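Local coordinates for flagellar protein FlgA (Thermotoga maritima, PDB 3FRN) that probably acts as a periplasmic chaperone in assembly of the flagellar basal-body P ring, at residues 52-55 with 56-59; 191-194 with 195-199. One frame throughout, in Å; residues are numbered along the deposited sequence.

Interaction 1 of 2, residues 52-55 with 56-59; sequences TKFP and EYDF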
loop_
_atom_site.group_PDB
_atom_site.type_symbol
_atom_site.label_atom_id
_atom_site.label_comp_id
_atom_site.label_asym_id
_atom_site.label_seq_id
_atom_site.Cartn_x
_atom_site.Cartn_y
_atom_site.Cartn_z
ATOM N N THR A 52 -9.888 21.909 -13.675
ATOM C CA THR A 52 -9.296 23.163 -13.209
ATOM C C THR A 52 -8.784 24.025 -14.362
ATOM O O THR A 52 -9.089 25.222 -14.433
ATOM C CB THR A 52 -8.126 22.908 -12.238
ATOM O OG1 THR A 52 -8.483 21.876 -11.315
ATOM C CG2 THR A 52 -7.784 24.179 -11.464
ATOM N N LYS A 53 -8.004 23.416 -15.253
ATOM C CA LYS A 53 -7.388 24.127 -16.369
ATOM C C LYS A 53 -8.403 24.478 -17.446
ATOM O O LYS A 53 -8.504 25.636 -17.863
ATOM C CB LYS A 53 -6.249 23.299 -16.974
ATOM C CG LYS A 53 -5.109 22.995 -16.016
ATOM C CD LYS A 53 -4.174 24.173 -15.818
ATOM C CE LYS A 53 -2.838 23.701 -15.243
ATOM N NZ LYS A 53 -1.976 24.857 -14.890
ATOM N N PHE A 54 -9.169 23.482 -17.886
ATOM C CA PHE A 54 -10.204 23.703 -18.900
ATOM C C PHE A 54 -11.583 23.264 -18.405
ATOM O O PHE A 54 -12.049 22.180 -18.757
ATOM C CB PHE A 54 -9.855 22.962 -20.197
ATOM C CG PHE A 54 -8.386 22.949 -20.513
ATOM C CD1 PHE A 54 -7.784 24.046 -21.115
ATOM C CD2 PHE A 54 -7.605 21.836 -20.206
ATOM C CE1 PHE A 54 -6.430 24.040 -21.407
ATOM C CE2 PHE A 54 -6.247 21.819 -20.491
ATOM C CZ PHE A 54 -5.656 22.920 -21.094
ATOM N N PRO A 55 -12.246 24.104 -17.589
ATOM C CA PRO A 55 -13.573 23.769 -17.069
ATOM C C PRO A 55 -14.674 23.887 -18.119
ATOM O O PRO A 55 -15.802 23.449 -17.884
ATOM C CB PRO A 55 -13.788 24.820 -15.980
ATOM C CG PRO A 55 -12.993 25.988 -16.432
ATOM C CD PRO A 55 -11.780 25.413 -17.093
ATOM N N GLU A 56 -14.340 24.479 -19.261
ATOM C CA GLU A 56 -15.298 24.731 -20.333
ATOM C C GLU A 56 -15.456 23.539 -21.277
ATOM O O GLU A 56 -16.435 23.461 -22.018
ATOM C CB GLU A 56 -14.920 26.001 -21.114
ATOM C CG GLU A 56 -13.456 26.076 -21.579
ATOM C CD GLU A 56 -12.501 26.606 -20.513
ATOM O OE1 GLU A 56 -12.961 27.287 -19.572
ATOM O OE2 GLU A 56 -11.287 26.345 -20.619
ATOM N N TYR A 57 -14.499 22.617 -21.238
ATOM C CA TYR A 57 -14.539 21.416 -22.073
ATOM C C TYR A 57 -14.860 20.158 -21.273
ATOM O O TYR A 57 -14.560 20.077 -20.082
ATOM C CB TYR A 57 -13.210 21.234 -22.811
ATOM C CG TYR A 57 -12.860 22.416 -23.676
ATOM C CD1 TYR A 57 -13.566 22.672 -24.845
ATOM C CD2 TYR A 57 -11.836 23.285 -23.317
ATOM C CE1 TYR A 57 -13.262 23.760 -25.638
ATOM C CE2 TYR A 57 -11.521 24.379 -24.106
ATOM C CZ TYR A 57 -12.241 24.610 -25.264
ATOM O OH TYR A 57 -11.940 25.693 -26.054
ATOM N N ASP A 58 -15.488 19.189 -21.938
ATOM C CA ASP A 58 -15.689 17.860 -21.373
ATOM C C ASP A 58 -14.635 16.913 -21.925
ATOM O O ASP A 58 -14.056 17.155 -22.987
ATOM C CB ASP A 58 -17.093 17.328 -21.674
ATOM C CG ASP A 58 -18.129 17.804 -20.666
ATOM O OD1 ASP A 58 -19.264 17.276 -20.681
ATOM O OD2 ASP A 58 -17.814 18.704 -19.858
ATOM N N PHE A 59 -14.384 15.835 -21.194
ATOM C CA PHE A 59 -13.330 14.902 -21.561
ATOM C C PHE A 59 -13.805 13.466 -21.474
ATOM O O PHE A 59 -14.468 13.075 -20.511
ATOM C CB PHE A 59 -12.094 15.113 -20.683
ATOM C CG PHE A 59 -11.387 16.416 -20.941
ATOM C CD1 PHE A 59 -10.458 16.526 -21.973
ATOM C CD2 PHE A 59 -11.656 17.538 -20.159
ATOM C CE1 PHE A 59 -9.808 17.725 -22.218
ATOM C CE2 PHE A 59 -11.009 18.746 -20.404
ATOM C CZ PHE A 59 -10.082 18.838 -21.434
#

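Interaction 2 of 2, residues 191-194 with 195-199; sequences RYLK and EGTVL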
loop_
_atom_site.group_PDB
_atom_site.type_symbol
_atom_site.label_atom_id
_atom_site.label_comp_id
_atom_site.label_asym_id
_atom_site.label_seq_id
_atom_site.Cartn_x
_atom_site.Cartn_y
_atom_site.Cartn_z
ATOM N N ARG A 191 -12.755 -11.993 13.447
ATOM C CA ARG A 191 -14.048 -11.409 13.084
ATOM C C ARG A 191 -14.846 -12.113 11.984
ATOM O O ARG A 191 -14.343 -12.995 11.271
ATOM C CB ARG A 191 -13.926 -9.903 12.773
ATOM C CG ARG A 191 -12.621 -9.447 12.167
ATOM C CD ARG A 191 -12.503 -7.934 12.276
ATOM N NE ARG A 191 -12.666 -7.487 13.659
ATOM C CZ ARG A 191 -11.664 -7.305 14.516
ATOM N NH1 ARG A 191 -10.406 -7.519 14.143
ATOM N NH2 ARG A 191 -11.919 -6.904 15.754
ATOM N N TYR A 192 -16.109 -11.710 11.880
ATOM C CA TYR A 192 -16.930 -12.062 10.745
ATOM C C TYR A 192 -16.609 -11.116 9.590
ATOM O O TYR A 192 -16.872 -9.910 9.656
ATOM C CB TYR A 192 -18.416 -12.004 11.107
ATOM C CG TYR A 192 -19.338 -12.178 9.920
ATOM C CD1 TYR A 192 -19.947 -11.079 9.320
ATOM C CD2 TYR A 192 -19.599 -13.442 9.395
ATOM C CE1 TYR A 192 -20.794 -11.231 8.232
ATOM C CE2 TYR A 192 -20.440 -13.606 8.304
ATOM C CZ TYR A 192 -21.035 -12.497 7.729
ATOM O OH TYR A 192 -21.875 -12.652 6.652
ATOM N N LEU A 193 -16.038 -11.676 8.533
ATOM C CA LEU A 193 -15.668 -10.911 7.354
ATOM C C LEU A 193 -16.448 -11.435 6.155
ATOM O O LEU A 193 -16.783 -12.618 6.095
ATOM C CB LEU A 193 -14.157 -11.029 7.110
ATOM C CG LEU A 193 -13.141 -10.072 7.748
ATOM C CD1 LEU A 193 -13.773 -9.033 8.667
ATOM C CD2 LEU A 193 -12.040 -10.847 8.468
ATOM N N LYS A 194 -16.760 -10.548 5.215
ATOM C CA LYS A 194 -17.483 -10.931 4.014
ATOM C C LYS A 194 -16.491 -11.127 2.879
ATOM O O LYS A 194 -15.386 -10.604 2.929
ATOM C CB LYS A 194 -18.520 -9.860 3.641
ATOM C CG LYS A 194 -19.688 -9.708 4.624
ATOM C CD LYS A 194 -20.887 -10.557 4.229
ATOM C CE LYS A 194 -21.860 -9.801 3.333
ATOM N NZ LYS A 194 -23.158 -10.529 3.165
ATOM N N GLU A 195 -16.889 -11.882 1.861
ATOM C CA GLU A 195 -16.093 -12.064 0.647
ATOM C C GLU A 195 -15.667 -10.705 0.067
ATOM O O GLU A 195 -16.412 -9.727 0.142
ATOM C CB GLU A 195 -16.912 -12.867 -0.379
ATOM C CG GLU A 195 -16.293 -12.992 -1.769
ATOM C CD GLU A 195 -17.303 -13.374 -2.847
ATOM O OE1 GLU A 195 -16.902 -13.431 -4.029
ATOM O OE2 GLU A 195 -18.490 -13.612 -2.522
ATOM N N GLY A 196 -14.459 -10.643 -0.488
ATOM C CA GLY A 196 -13.945 -9.404 -1.074
ATOM C C GLY A 196 -13.082 -8.600 -0.118
ATOM O O GLY A 196 -12.396 -7.663 -0.524
ATOM N N THR A 197 -13.121 -8.971 1.158
ATOM C CA THR A 197 -12.356 -8.294 2.190
ATOM C C THR A 197 -10.871 -8.616 2.062
ATOM O O THR A 197 -10.471 -9.782 2.129
ATOM C CB THR A 197 -12.866 -8.668 3.607
ATOM O OG1 THR A 197 -14.234 -8.259 3.746
ATOM C CG2 THR A 197 -12.041 -7.995 4.683
ATOM N N VAL A 198 -10.078 -7.564 1.861
ATOM C CA VAL A 198 -8.616 -7.635 1.895
ATOM C C VAL A 198 -8.204 -7.969 3.307
ATOM O O VAL A 198 -8.538 -7.235 4.242
ATOM C CB VAL A 198 -7.967 -6.289 1.524
ATOM C CG1 VAL A 198 -6.441 -6.365 1.648
ATOM C CG2 VAL A 198 -8.383 -5.862 0.124
ATOM N N LEU A 199 -7.486 -9.077 3.455
ATOM C CA LEU A 199 -7.114 -9.584 4.761
ATOM C C LEU A 199 -5.990 -8.728 5.293
ATOM O O LEU A 199 -5.092 -8.364 4.548
ATOM C CB LEU A 199 -6.691 -11.055 4.659
ATOM C CG LEU A 199 -7.477 -12.048 5.520
ATOM C CD1 LEU A 199 -8.906 -11.587 5.704
ATOM C CD2 LEU A 199 -7.479 -13.430 4.896
#

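Interaction 1 of 2, residues 52-55 with 56-59
Phe54 meets three residues of the 56-59 segment: Glu56, Tyr57 and Phe59. Its CB has two neighbours: Glu56 OE2 lies 3.7 Å from Phe54 CB, and the edge of the Tyr57 ring arrives through CD2, also 3.7 Å from Phe54 CB and in the plane of the tyrosine ring. A chi1 of -37° sets CG anti to the carbonyl carbon, beside the backbone N, and the ring heads away from the turn, with its CD2 coming near Phe59 CZ at 4.1 Å. The two phenyl groups meet obliquely, so neither forms a regular stack on the other. On one face of the Phe54 ring, toward its rim, lies Lys53 CB. All this happens round a type I beta turn from Phe54 to Tyr57, by which the chain leaves helix 47-53 and enters strand 58-60 of the FlgA N-terminal domain. Proline suits the second position of such a turn, since its ring holds phi near the -74° found at Pro55. Phe54 O meets the edge of the Phe59 ring in its plane, 3.9 Å from CE2. Glu56 bends back at chi2 (-84°) to lie alongside Pro55, its OE1 3.3 Å from Pro55 CD, while its OE2 comes 3.3 Å from Phe54 CA; an exposed turn readily accepts this charged residue. Leu20 and Leu34 also touch the buried Phe54, whereas Phe59 packs on Leu5 of strand 4-6 and on Leu50 of the helix.

Interaction 2 of 2, residues 191-194 with 195-199
From Lys194 to Thr197 the backbone folds into a type II beta turn, closed by a weak hydrogen bond of 3.3 Å from Thr197 N to Lys194 O with an N-H...O angle of 147°. The same carbonyl receives a second, shorter bond from the threonine side chain: Thr197 OG1 donates to Lys194 O at 2.7 Å, approaching 24° out of the carbonyl plane. One acceptor is thus gripped by both the amide and the hydroxyl of a single residue. Gly196 occupies the third position with positive phi, where a side chain's CB would collide with the carbonyl oxygen of Glu195. Thr197 suits its place because its two branches do different work. Its OG1 stands beside the backbone N (chi1 -61°), which turns the hydroxyl to Lys194 O and leaves the methyl for Leu193, whose CG lies 3.9 Å from Thr197 CG2. The leucine and threonine side chains cross at about a right angle. This loop belongs to the SAF domain, between strands 188-189 and 204-205, and runs beside strand 132-148: Thr197 and Gly196 pair through their backbones with Leu148, and Leu199 with Val146. Were the threonine replaced by an alanine, Lys194 O would probably keep just the weak amide bond across this turn, and a gap would be likely to open beside Leu193. Leu193 also sends CD2 to Leu199 CD1 at 4.2 Å, an apolar contact continued by Leu148, which touches both leucines. On the exposed stretch of the turn, polar residues are at home: Lys194 bends at chi2 and chi3 as its chain leads away, while Glu195 extends outward and its amide N is bound by Asn151 OD1.

Starting from the N terminus, strand 4-6 comes first and pairs in parallel with strand 58-60. Interaction 1 closes a tight reversal in the N-terminal domain, taking the chain from helix 47-53 into that second strand. The HotDog-like region follows, and its long strand 132-148 runs on into the SAF region. Interaction 2 then closes another short turn, between strands 188-189 and 204-205, in a loop that lies along the end of strand 132-148. The two contacts lie in series, neither nesting nor crossing; their centres are 40 Å apart and their nearest atoms about 29 Å, so the two turns do not touch, and they lie in different family regions.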